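Local coordinates for DNA repair protein RAD7 (Saccharomyces cerevisiae, PDB 5ZB2) that forms part of the global genome repair complex, which promotes nucleotide excision repair of damage in nontranscribing DNA, and binds Elc1, a partner in a ubiquitin ligase assembly, at residues D206-E220 with I234-D248. Residues are numbered along the deposited sequence; the frame is centred on the assembly and turned at random. Where two conformers were deposited one is given.
Sequences DEFHSLCIEYPFNEE and IGRTLRKLVLNGCID. With GOL (glycerol), chain G.
Two successive parallel strands of the Rad7 leucine-rich-repeat solenoid, 210-214 and 240-244, pair here on either side of helix 224-234 in sequence, their axes 4.8 Å apart. Backbone bonds alternate between them, from Leu-211 N to Lys-240 O through to Tyr-215 N to Asn-244 O. At the entry to the pair His-209 O takes two N-H groups, Lys-240 N nearly along the C=O axis and Arg-239 N at 2.7 Å on a lone pair. The guanidinium of Arg-239 lies flat on the imidazole of His-209, planes 20° apart, with NH2 over the ring centre. His-209 CG sits between its backbone N and carbonyl carbon (chi1 57°), and ND1 at the ring edge shares a 3.0 Å hydrogen bond with Ser-210 OG. A glycerol, probably from the crystallisation liquor, joins Ser-210 OG to Arg-239 NE.

Leu-211, Ile-213, Leu-241 and Leu-243 point to the face that meets helix 224-234. The leucines Leu-211 and Leu-241 run side by side, CD2 to CD1 4.1 Å, while Leu-243 CD2 packs 3.8 Å from Ile-213 CB. Leu-238, Leu-241, Leu-243 and Cys-246 fit the LxxLxLxxN/C consensus, Cys-246 SG resting on Pro-216 CD and Ile-213 CG2. Beyond the strands, water bridges Glu-219 O and Asp-248 N. On the other face Cys-212 SG touches Lys-240 CE at 3.6 Å. Farther along that face, Asn-244 OD1 accepts from Ser-272 OG and Glu-274 N in the next repeat, and Asn-244 ND2 gives a 2.8 Å bond to the anti side of Glu-214 OE1, 27° out of the carboxylate plane.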
loop_
_atom_site.group_PDB
_atom_site.type_symbol
_atom_site.label_atom_id
_atom_site.label_comp_id
_atom_site.label_asym_id
_atom_site.label_seq_id
_atom_site.Cartn_x
_atom_site.Cartn_y
_atom_site.Cartn_z
ATOM N N ASP A 206 -20.191 -25.348 23.197
ATOM C CA ASP A 206 -20.875 -25.388 24.484
ATOM C C ASP A 206 -20.734 -24.100 25.286
ATOM O O ASP A 206 -21.281 -24.029 26.391
ATOM C CB ASP A 206 -20.348 -26.567 25.305
ATOM C CG ASP A 206 -20.616 -27.907 24.641
ATOM O OD1 ASP A 206 -21.725 -28.095 24.097
ATOM O OD2 ASP A 206 -19.713 -28.771 24.656
ATOM N N GLU A 207 -20.029 -23.086 24.773
ATOM C CA GLU A 207 -19.889 -21.805 25.459
ATOM C C GLU A 207 -20.524 -20.656 24.678
ATOM O O GLU A 207 -20.253 -19.490 24.978
ATOM C CB GLU A 207 -18.412 -21.504 25.721
ATOM C CG GLU A 207 -17.752 -22.431 26.722
ATOM C CD GLU A 207 -16.250 -22.236 26.785
ATOM O OE1 GLU A 207 -15.633 -22.026 25.718
ATOM O OE2 GLU A 207 -15.687 -22.283 27.899
ATOM N N PHE A 208 -21.363 -20.958 23.686
ATOM C CA PHE A 208 -21.953 -19.909 22.861
ATOM C C PHE A 208 -22.742 -18.944 23.735
ATOM O O PHE A 208 -23.530 -19.366 24.587
ATOM C CB PHE A 208 -22.860 -20.519 21.788
ATOM C CG PHE A 208 -23.185 -19.573 20.668
ATOM C CD1 PHE A 208 -24.231 -18.674 20.783
ATOM C CD2 PHE A 208 -22.432 -19.575 19.505
ATOM C CE1 PHE A 208 -24.522 -17.793 19.752
ATOM C CE2 PHE A 208 -22.719 -18.702 18.476
ATOM C CZ PHE A 208 -23.765 -17.808 18.598
ATOM N N HIS A 209 -22.537 -17.641 23.522
ATOM C CA HIS A 209 -23.133 -16.655 24.416
ATOM C C HIS A 209 -23.774 -15.445 23.745
ATOM O O HIS A 209 -24.490 -14.716 24.439
ATOM C CB HIS A 209 -22.082 -16.158 25.421
ATOM C CG HIS A 209 -20.854 -15.573 24.791
ATOM N ND1 HIS A 209 -20.839 -14.327 24.202
ATOM C CD2 HIS A 209 -19.594 -16.057 24.678
ATOM C CE1 HIS A 209 -19.626 -14.072 23.745
ATOM N NE2 HIS A 209 -18.852 -15.106 24.019
ATOM N N SER A 210 -23.571 -15.201 22.449
ATOM C CA SER A 210 -24.082 -13.988 21.808
ATOM C C SER A 210 -24.612 -14.304 20.417
ATOM O O SER A 210 -23.849 -14.718 19.537
ATOM C CB SER A 210 -22.995 -12.911 21.723
ATOM O OG SER A 210 -22.721 -12.357 22.997
ATOM N N LEU A 211 -25.909 -14.079 20.217
ATOM C CA LEU A 211 -26.565 -14.261 18.929
ATOM C C LEU A 211 -27.292 -12.982 18.563
ATOM O O LEU A 211 -28.094 -12.473 19.355
ATOM C CB LEU A 211 -27.567 -15.422 18.961
ATOM C CG LEU A 211 -28.382 -15.577 17.669
ATOM C CD1 LEU A 211 -27.486 -16.055 16.549
ATOM C CD2 LEU A 211 -29.552 -16.515 17.866
ATOM N N CYS A 212 -27.016 -12.466 17.365
ATOM C CA CYS A 212 -27.653 -11.256 16.857
ATOM C C CYS A 212 -28.170 -11.526 15.452
ATOM O O CYS A 212 -27.401 -11.937 14.576
ATOM C CB CYS A 212 -26.677 -10.075 16.845
ATOM S SG CYS A 212 -25.987 -9.655 18.460
ATOM N N ILE A 213 -29.465 -11.298 15.241
ATOM C CA ILE A 213 -30.087 -11.426 13.925
ATOM C C ILE A 213 -31.006 -10.227 13.745
ATOM O O ILE A 213 -31.903 -10.008 14.567
ATOM C CB ILE A 213 -30.883 -12.734 13.760
ATOM C CG1 ILE A 213 -29.979 -13.951 13.990
ATOM C CG2 ILE A 213 -31.518 -12.787 12.373
ATOM C CD1 ILE A 213 -30.705 -15.301 13.939
ATOM N N GLU A 214 -30.796 -9.453 12.678
ATOM C CA GLU A 214 -31.567 -8.235 12.466
ATOM C C GLU A 214 -32.017 -8.126 11.016
ATOM O O GLU A 214 -31.222 -8.329 10.095
ATOM C CB GLU A 214 -30.755 -6.994 12.846
ATOM C CG GLU A 214 -30.090 -7.078 14.202
ATOM C CD GLU A 214 -29.431 -5.771 14.606
ATOM O OE1 GLU A 214 -30.121 -4.912 15.193
ATOM O OE2 GLU A 214 -28.227 -5.597 14.326
ATOM N N TYR A 215 -33.292 -7.790 10.829
ATOM C CA TYR A 215 -33.871 -7.414 9.545
ATOM C C TYR A 215 -33.525 -8.403 8.436
ATOM O O TYR A 215 -32.825 -8.051 7.480
ATOM C CB TYR A 215 -33.421 -5.995 9.192
ATOM C CG TYR A 215 -33.625 -5.066 10.364
ATOM C CD1 TYR A 215 -34.903 -4.743 10.789
ATOM C CD2 TYR A 215 -32.548 -4.556 11.074
ATOM C CE1 TYR A 215 -35.109 -3.923 11.877
ATOM C CE2 TYR A 215 -32.741 -3.731 12.166
ATOM C CZ TYR A 215 -34.029 -3.418 12.564
ATOM O OH TYR A 215 -34.245 -2.597 13.649
ATOM N N PRO A 216 -34.009 -9.640 8.520
ATOM C CA PRO A 216 -33.874 -10.557 7.384
ATOM C C PRO A 216 -34.666 -10.052 6.189
ATOM O O PRO A 216 -35.722 -9.432 6.334
ATOM C CB PRO A 216 -34.448 -11.873 7.918
ATOM C CG PRO A 216 -35.414 -11.442 8.984
ATOM C CD PRO A 216 -34.794 -10.230 9.617
ATOM N N PHE A 217 -34.145 -10.328 4.990
ATOM C CA PHE A 217 -34.776 -9.821 3.776
ATOM C C PHE A 217 -36.169 -10.413 3.594
ATOM O O PHE A 217 -37.146 -9.684 3.388
ATOM C CB PHE A 217 -33.896 -10.122 2.563
ATOM C CG PHE A 217 -34.330 -9.412 1.316
ATOM C CD1 PHE A 217 -34.110 -8.052 1.167
ATOM C CD2 PHE A 217 -34.962 -10.100 0.296
ATOM C CE1 PHE A 217 -34.510 -7.393 0.019
ATOM C CE2 PHE A 217 -35.365 -9.449 -0.853
ATOM C CZ PHE A 217 -35.141 -8.092 -0.992
ATOM N N ASN A 218 -36.278 -11.737 3.661
ATOM C CA ASN A 218 -37.566 -12.421 3.671
ATOM C C ASN A 218 -37.833 -12.881 5.099
ATOM O O ASN A 218 -37.156 -13.780 5.611
ATOM C CB ASN A 218 -37.574 -13.590 2.691
ATOM C CG ASN A 218 -37.472 -13.136 1.247
ATOM O OD1 ASN A 218 -38.053 -12.120 0.863
ATOM N ND2 ASN A 218 -36.726 -13.882 0.440
ATOM N N GLU A 219 -38.830 -12.265 5.736
ATOM C CA GLU A 219 -39.018 -12.428 7.173
ATOM C C GLU A 219 -39.366 -13.865 7.545
ATOM O O GLU A 219 -39.059 -14.308 8.658
ATOM C CB GLU A 219 -40.102 -11.465 7.663
ATOM C CG GLU A 219 -39.717 -9.975 7.569
ATOM C CD GLU A 219 -39.660 -9.444 6.149
ATOM O OE1 GLU A 219 -38.851 -8.525 5.897
ATOM O OE2 GLU A 219 -40.424 -9.936 5.293
ATOM N N GLU A 220 -40.003 -14.610 6.639
ATOM C CA GLU A 220 -40.346 -15.996 6.939
ATOM C C GLU A 220 -39.120 -16.896 7.037
ATOM O O GLU A 220 -39.242 -18.021 7.532
ATOM C CB GLU A 220 -41.319 -16.552 5.889
ATOM C CG GLU A 220 -40.762 -16.700 4.475
ATOM C CD GLU A 220 -40.721 -15.391 3.707
ATOM O OE1 GLU A 220 -41.058 -14.340 4.293
ATOM O OE2 GLU A 220 -40.352 -15.417 2.513
ATOM N N ILE A 234 -28.124 -23.306 22.313
ATOM C CA ILE A 234 -27.307 -22.277 22.951
ATOM C C ILE A 234 -27.960 -21.666 24.180
ATOM O O ILE A 234 -27.289 -20.909 24.899
ATOM C CB ILE A 234 -26.934 -21.157 21.954
ATOM C CG1 ILE A 234 -28.179 -20.364 21.535
ATOM C CG2 ILE A 234 -26.243 -21.748 20.729
ATOM C CD1 ILE A 234 -27.878 -19.133 20.686
ATOM N N GLY A 235 -29.235 -21.955 24.447
ATOM C CA GLY A 235 -29.944 -21.252 25.507
ATOM C C GLY A 235 -29.238 -21.296 26.849
ATOM O O GLY A 235 -29.355 -20.362 27.650
ATOM N N ARG A 236 -28.483 -22.364 27.107
ATOM C CA ARG A 236 -27.904 -22.569 28.432
ATOM C C ARG A 236 -26.884 -21.488 28.779
ATOM O O ARG A 236 -26.852 -21.003 29.916
ATOM C CB ARG A 236 -27.269 -23.959 28.494
ATOM C CG ARG A 236 -26.523 -24.276 29.784
ATOM C CD ARG A 236 -25.992 -25.704 29.757
ATOM N NE ARG A 236 -25.370 -26.027 28.472
ATOM C CZ ARG A 236 -24.081 -25.862 28.187
ATOM N NH1 ARG A 236 -23.241 -25.381 29.094
ATOM N NH2 ARG A 236 -23.627 -26.183 26.985
ATOM N N THR A 237 -26.041 -21.095 27.819
ATOM C CA THR A 237 -24.958 -20.148 28.070
ATOM C C THR A 237 -25.199 -18.788 27.422
ATOM O O THR A 237 -24.279 -17.964 27.367
ATOM C CB THR A 237 -23.629 -20.726 27.575
ATOM O OG1 THR A 237 -23.769 -21.147 26.213
ATOM C CG2 THR A 237 -23.206 -21.916 28.425
ATOM N N LEU A 238 -26.411 -18.527 26.949
ATOM C CA LEU A 238 -26.689 -17.313 26.192
ATOM C C LEU A 238 -26.651 -16.090 27.104
ATOM O O LEU A 238 -27.402 -16.014 28.082
ATOM C CB LEU A 238 -28.050 -17.442 25.516
ATOM C CG LEU A 238 -28.401 -16.469 24.396
ATOM C CD1 LEU A 238 -27.345 -16.473 23.299
ATOM C CD2 LEU A 238 -29.758 -16.844 23.823
ATOM N N ARG A 239 -25.780 -15.130 26.780
ATOM C CA ARG A 239 -25.719 -13.863 27.500
ATOM C C ARG A 239 -26.223 -12.678 26.687
ATOM O O ARG A 239 -26.494 -11.620 27.268
ATOM C CB ARG A 239 -24.279 -13.578 27.960
ATOM C CG ARG A 239 -23.657 -14.699 28.788
ATOM C CD ARG A 239 -22.393 -14.236 29.507
ATOM N NE ARG A 239 -21.395 -13.686 28.590
ATOM C CZ ARG A 239 -20.354 -14.354 28.098
ATOM N NH1 ARG A 239 -20.141 -15.621 28.424
ATOM N NH2 ARG A 239 -19.512 -13.745 27.271
ATOM N N LYS A 240 -26.362 -12.820 25.370
ATOM C CA LYS A 240 -26.832 -11.735 24.512
ATOM C C LYS A 240 -27.730 -12.318 23.435
ATOM O O LYS A 240 -27.271 -13.116 22.611
ATOM C CB LYS A 240 -25.650 -10.988 23.881
ATOM C CG LYS A 240 -26.038 -9.885 22.903
ATOM C CD LYS A 240 -24.802 -9.180 22.356
ATOM C CE LYS A 240 -25.157 -7.946 21.548
ATOM N NZ LYS A 240 -23.939 -7.210 21.107
ATOM N N LEU A 241 -29.001 -11.919 23.436
ATOM C CA LEU A 241 -29.951 -12.332 22.409
ATOM C C LEU A 241 -30.574 -11.095 21.779
ATOM O O LEU A 241 -31.238 -10.312 22.466
ATOM C CB LEU A 241 -31.036 -13.239 22.996
ATOM C CG LEU A 241 -32.086 -13.734 21.997
ATOM C CD1 LEU A 241 -31.443 -14.598 20.927
ATOM C CD2 LEU A 241 -33.195 -14.493 22.713
ATOM N N VAL A 242 -30.374 -10.933 20.472
ATOM C CA VAL A 242 -30.882 -9.785 19.727
ATOM C C VAL A 242 -31.592 -10.308 18.485
ATOM O O VAL A 242 -30.956 -10.897 17.603
ATOM C CB VAL A 242 -29.757 -8.806 19.342
ATOM C CG1 VAL A 242 -30.276 -7.705 18.406
ATOM C CG2 VAL A 242 -29.147 -8.176 20.593
ATOM N N LEU A 243 -32.906 -10.097 18.418
ATOM C CA LEU A 243 -33.724 -10.484 17.268
ATOM C C LEU A 243 -34.601 -9.284 16.917
ATOM O O LEU A 243 -35.692 -9.123 17.472
ATOM C CB LEU A 243 -34.564 -11.719 17.570
ATOM C CG LEU A 243 -33.816 -12.991 17.977
ATOM C CD1 LEU A 243 -34.794 -14.041 18.497
ATOM C CD2 LEU A 243 -33.009 -13.535 16.804
ATOM N N ASN A 244 -34.127 -8.449 15.995
ATOM C CA ASN A 244 -34.832 -7.237 15.599
ATOM C C ASN A 244 -35.362 -7.379 14.178
ATOM O O ASN A 244 -34.663 -7.870 13.287
ATOM C CB ASN A 244 -33.916 -6.014 15.691
ATOM C CG ASN A 244 -33.312 -5.833 17.074
ATOM O OD1 ASN A 244 -33.869 -6.285 18.076
ATOM N ND2 ASN A 244 -32.162 -5.169 17.132
ATOM N N GLY A 245 -36.603 -6.943 13.972
ATOM C CA GLY A 245 -37.208 -7.009 12.659
ATOM C C GLY A 245 -37.623 -8.390 12.206
ATOM O O GLY A 245 -38.012 -8.551 11.045
ATOM N N CYS A 246 -37.555 -9.394 13.080
ATOM C CA CYS A 246 -37.963 -10.756 12.731
ATOM C C CYS A 246 -39.464 -10.904 12.990
ATOM O O CYS A 246 -39.916 -11.610 13.895
ATOM C CB CYS A 246 -37.150 -11.772 13.524
ATOM S SG CYS A 246 -35.357 -11.679 13.279
ATOM N N ILE A 247 -40.225 -10.194 12.179
ATOM C CA ILE A 247 -41.657 -10.083 12.300
ATOM C C ILE A 247 -42.464 -11.349 12.190
ATOM O O ILE A 247 -43.603 -11.386 12.533
ATOM C CB ILE A 247 -42.217 -8.985 11.371
ATOM C CG1 ILE A 247 -42.264 -9.437 9.922
ATOM C CG2 ILE A 247 -41.400 -7.728 11.506
ATOM C CD1 ILE A 247 -43.131 -8.598 9.033
ATOM N N ASP A 248 -41.846 -12.395 11.730
ATOM C CA ASP A 248 -42.527 -13.676 11.595
ATOM C C ASP A 248 -42.592 -14.462 12.901
ATOM O O ASP A 248 -43.323 -15.455 12.970
ATOM C CB ASP A 248 -41.826 -14.519 10.525
ATOM C CG ASP A 248 -42.716 -15.604 9.957
ATOM O OD1 ASP A 248 -43.684 -15.260 9.241
ATOM O OD2 ASP A 248 -42.439 -16.797 10.210
HETATM C C1 GOL G . -20.510 -10.757 25.965
HETATM O O1 GOL G . -21.022 -10.794 27.280
HETATM C C2 GOL G . -21.297 -9.740 25.141
HETATM O O2 GOL G . -21.401 -10.155 23.795
HETATM C C3 GOL G . -22.687 -9.555 25.739
HETATM O O3 GOL G . -22.655 -8.578 26.758
HETATM O O HOH W 1 -39.091 -13.230 11.122
HETATM O O HOH W 2 -37.573 -7.246 8.580
#